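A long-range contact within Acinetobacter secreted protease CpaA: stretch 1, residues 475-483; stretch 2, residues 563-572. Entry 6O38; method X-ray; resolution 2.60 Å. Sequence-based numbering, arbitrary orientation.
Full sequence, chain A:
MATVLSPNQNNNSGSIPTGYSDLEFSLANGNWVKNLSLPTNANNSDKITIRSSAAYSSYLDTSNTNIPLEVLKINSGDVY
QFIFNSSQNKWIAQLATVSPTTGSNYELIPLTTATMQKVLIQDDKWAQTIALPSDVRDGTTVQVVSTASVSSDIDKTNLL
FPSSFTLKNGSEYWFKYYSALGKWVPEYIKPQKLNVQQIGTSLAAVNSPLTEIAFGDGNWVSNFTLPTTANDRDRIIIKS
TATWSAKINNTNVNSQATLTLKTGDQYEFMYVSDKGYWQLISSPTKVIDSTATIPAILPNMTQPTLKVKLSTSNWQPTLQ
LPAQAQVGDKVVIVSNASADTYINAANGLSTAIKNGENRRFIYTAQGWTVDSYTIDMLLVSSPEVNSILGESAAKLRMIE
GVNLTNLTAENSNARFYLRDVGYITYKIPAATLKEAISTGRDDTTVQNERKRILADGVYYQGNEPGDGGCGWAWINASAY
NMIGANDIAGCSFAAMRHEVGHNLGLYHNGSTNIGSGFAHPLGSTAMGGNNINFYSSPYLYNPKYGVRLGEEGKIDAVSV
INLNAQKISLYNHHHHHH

Stretch 1, residues 475-483: INASAYNMI
Stretch 2 563-572: LNAQKISLYN

What forms the apolar centre? The ring of Tyr571, whose CA-to-CB bond points toward stretch 1 (chi1 -78°, m; chi2 -15°), carries the largest covered area, 86 Å² of the 315 Å² buried in all. Over one face lies Ala479: its CB sits 3.7 Å from the ring centroid, 13° off the normal, in a CH-pi contact. Its single methyl lies on the ring face with the backbone also close, Ala479 N being 3.4 Å from Tyr571 CZ.

What extends this centre? The CA-to-CB bond of selenomethionine Met482 points toward stretch 2; with chi1 t, chi2 p and chi3 t, its CE comes to 3.7 Å from Ile568 CG2, while Met482 CB lies 4.2 Å from Tyr571 CE2. The CA-to-CB bond of Ile568 (chi1 m, chi2 t) is sideways, but its end comes nearer. Both residues are buried, where apolar side chains are suited.

How do the backbones run? Ala479 CA and Tyr571 CA are 5.8 Å apart, Asn476 CA and Asn564 CA 8.4 Å, so both chains advance in the same sense between these pairs. Stretch 1 is irregular until Ile483; Ala479, Tyr480 and Asn481 have phi/psi -57/-36, -70/-33 and -100/7. Ala565 to Ile568 are helical, kinked around Gln566 and Lys567; Tyr571 (-61/-43) donates from N to Ile568 O at 3.1 Å.

Where does the contact become polar? At the ring edge, Tyr571 OH donates a hydrogen bond to Ala477 O at 2.8 Å, so one residue supplies both an apolar face and a polar tip. Farther out, Asn476 (phi/psi 57/57, chi1 t, chi2 31°) places OD1 3.5 Å from ND2 of Asn564 (chi1 m, chi2 -25°), but the angle is too poor for a hydrogen bond; that ND2 is satisfied elsewhere in the structure. Lys567 (chi1 149°, chi2 t, chi3 137°, chi4 t) brings NZ to 4.1 Å from Asn476 OD1, a loose polar approach at the exposed margin.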

# COMPACT_ATOMS: atom_id res chain seq x y z
N ILE A 475 16.52 -18.43 12.53
CA ILE A 475 17.12 -17.15 12.17
C ILE A 475 18.51 -17.39 11.60
O ILE A 475 19.32 -18.12 12.19
CB ILE A 475 17.18 -16.20 13.38
CG1 ILE A 475 15.77 -15.98 13.94
CG2 ILE A 475 17.82 -14.88 12.99
CD1 ILE A 475 15.68 -14.84 14.93
N ASN A 476 18.80 -16.78 10.45
CA ASN A 476 20.09 -16.89 9.77
C ASN A 476 20.41 -18.36 9.50
O ASN A 476 21.44 -18.90 9.91
CB ASN A 476 21.20 -16.22 10.59
CG ASN A 476 22.47 -16.01 9.79
OD1 ASN A 476 22.43 -15.82 8.58
ND2 ASN A 476 23.61 -16.04 10.48
N ALA A 477 19.50 -19.00 8.77
CA ALA A 477 19.48 -20.45 8.67
C ALA A 477 20.54 -20.95 7.69
O ALA A 477 20.69 -20.40 6.59
CB ALA A 477 18.10 -20.93 8.24
N SER A 478 21.27 -21.98 8.09
CA SER A 478 22.10 -22.73 7.16
C SER A 478 21.20 -23.57 6.24
O SER A 478 19.97 -23.55 6.33
CB SER A 478 23.08 -23.62 7.93
OG SER A 478 22.39 -24.57 8.72
N ALA A 479 21.84 -24.30 5.32
CA ALA A 479 21.09 -25.19 4.45
C ALA A 479 20.29 -26.21 5.26
O ALA A 479 19.17 -26.58 4.87
CB ALA A 479 22.04 -25.90 3.48
N TYR A 480 20.84 -26.66 6.39
CA TYR A 480 20.13 -27.62 7.23
C TYR A 480 18.92 -27.00 7.92
O TYR A 480 17.91 -27.68 8.13
CB TYR A 480 21.09 -28.21 8.26
CG TYR A 480 20.41 -29.11 9.27
CD1 TYR A 480 19.98 -30.38 8.91
CD2 TYR A 480 20.21 -28.70 10.58
CE1 TYR A 480 19.36 -31.21 9.83
CE2 TYR A 480 19.59 -29.52 11.50
CZ TYR A 480 19.17 -30.77 11.12
OH TYR A 480 18.56 -31.60 12.04
N ASN A 481 19.00 -25.71 8.27
CA ASN A 481 17.95 -25.05 9.03
C ASN A 481 17.03 -24.20 8.16
O ASN A 481 16.18 -23.49 8.69
CB ASN A 481 18.57 -24.17 10.13
CG ASN A 481 19.17 -24.99 11.25
OD1 ASN A 481 18.53 -25.89 11.79
ND2 ASN A 481 20.41 -24.67 11.62
N MSE A 482 17.18 -24.27 6.84
CA MSE A 482 16.37 -23.45 5.95
C MSE A 482 14.94 -23.97 5.87
O MSE A 482 14.58 -24.66 4.92
CB MSE A 482 17.00 -23.40 4.55
CG MSE A 482 16.39 -22.36 3.63
SE MSE A 482 16.65 -20.54 4.27
CE MSE A 482 15.45 -19.62 3.05
N ILE A 483 14.14 -23.64 6.88
CA ILE A 483 12.75 -24.09 6.94
C ILE A 483 11.94 -23.06 7.71
O ILE A 483 12.42 -22.46 8.68
CB ILE A 483 12.65 -25.50 7.59
CG1 ILE A 483 11.21 -26.00 7.58
CG2 ILE A 483 13.22 -25.49 9.00
CD1 ILE A 483 11.05 -27.43 8.03
N LEU A 563 23.31 -9.70 1.73
CA LEU A 563 24.52 -10.45 2.03
C LEU A 563 24.29 -11.95 2.12
O LEU A 563 25.25 -12.73 2.04
CB LEU A 563 25.14 -9.96 3.34
CG LEU A 563 25.79 -8.57 3.31
CD1 LEU A 563 26.39 -8.23 4.67
CD2 LEU A 563 26.84 -8.48 2.22
N ASN A 564 23.03 -12.39 2.28
CA ASN A 564 22.71 -13.80 2.44
C ASN A 564 21.88 -14.37 1.29
O ASN A 564 21.73 -15.59 1.22
CB ASN A 564 21.95 -14.02 3.76
CG ASN A 564 22.80 -13.73 4.97
OD1 ASN A 564 24.03 -13.83 4.93
ND2 ASN A 564 22.15 -13.39 6.08
N ALA A 565 21.36 -13.52 0.40
CA ALA A 565 20.44 -13.99 -0.62
C ALA A 565 21.11 -14.97 -1.57
O ALA A 565 20.58 -16.05 -1.85
CB ALA A 565 19.86 -12.81 -1.40
N GLN A 566 22.29 -14.62 -2.09
CA GLN A 566 22.95 -15.48 -3.06
C GLN A 566 23.43 -16.78 -2.42
O GLN A 566 23.30 -17.85 -3.02
CB GLN A 566 24.13 -14.74 -3.71
CG GLN A 566 25.02 -15.64 -4.54
CD GLN A 566 26.22 -14.92 -5.12
OE1 GLN A 566 27.02 -14.34 -4.38
NE2 GLN A 566 26.36 -14.94 -6.44
N LYS A 567 23.97 -16.70 -1.21
CA LYS A 567 24.42 -17.90 -0.51
C LYS A 567 23.27 -18.89 -0.31
O LYS A 567 23.44 -20.09 -0.50
CB LYS A 567 25.05 -17.52 0.83
CG LYS A 567 24.89 -18.55 1.93
CD LYS A 567 25.33 -17.97 3.27
CE LYS A 567 24.36 -18.35 4.38
NZ LYS A 567 24.59 -17.53 5.60
N ILE A 568 22.09 -18.39 0.07
CA ILE A 568 20.94 -19.26 0.25
C ILE A 568 20.46 -19.80 -1.09
O ILE A 568 20.07 -20.97 -1.20
CB ILE A 568 19.82 -18.52 1.00
CG1 ILE A 568 20.24 -18.26 2.45
CG2 ILE A 568 18.52 -19.30 0.95
CD1 ILE A 568 19.32 -17.32 3.19
N SER A 569 20.49 -18.97 -2.14
CA SER A 569 20.06 -19.40 -3.46
C SER A 569 20.91 -20.53 -4.01
O SER A 569 20.49 -21.22 -4.95
CB SER A 569 20.07 -18.22 -4.43
OG SER A 569 21.40 -17.81 -4.71
N LEU A 570 22.10 -20.76 -3.45
CA LEU A 570 23.01 -21.79 -3.92
C LEU A 570 23.05 -23.00 -3.00
O LEU A 570 23.96 -23.83 -3.12
CB LEU A 570 24.42 -21.21 -4.09
CG LEU A 570 24.57 -20.10 -5.13
CD1 LEU A 570 26.02 -19.65 -5.23
CD2 LEU A 570 24.05 -20.56 -6.48
N TYR A 571 22.10 -23.12 -2.07
CA TYR A 571 22.03 -24.31 -1.23
C TYR A 571 21.82 -25.56 -2.07
O TYR A 571 22.46 -26.59 -1.84
CB TYR A 571 20.91 -24.17 -0.20
CG TYR A 571 21.26 -23.28 0.98
CD1 TYR A 571 22.57 -22.92 1.24
CD2 TYR A 571 20.27 -22.82 1.84
CE1 TYR A 571 22.89 -22.11 2.32
CE2 TYR A 571 20.57 -22.01 2.92
CZ TYR A 571 21.89 -21.66 3.15
OH TYR A 571 22.20 -20.86 4.23
N ASN A 572 20.93 -25.49 -3.06
CA ASN A 572 20.75 -26.55 -4.04
C ASN A 572 20.89 -25.94 -5.43
O ASN A 572 20.27 -24.91 -5.73
CB ASN A 572 19.38 -27.22 -3.89
CG ASN A 572 19.41 -28.39 -2.92
OD1 ASN A 572 20.35 -29.18 -2.92
ND2 ASN A 572 18.38 -28.50 -2.09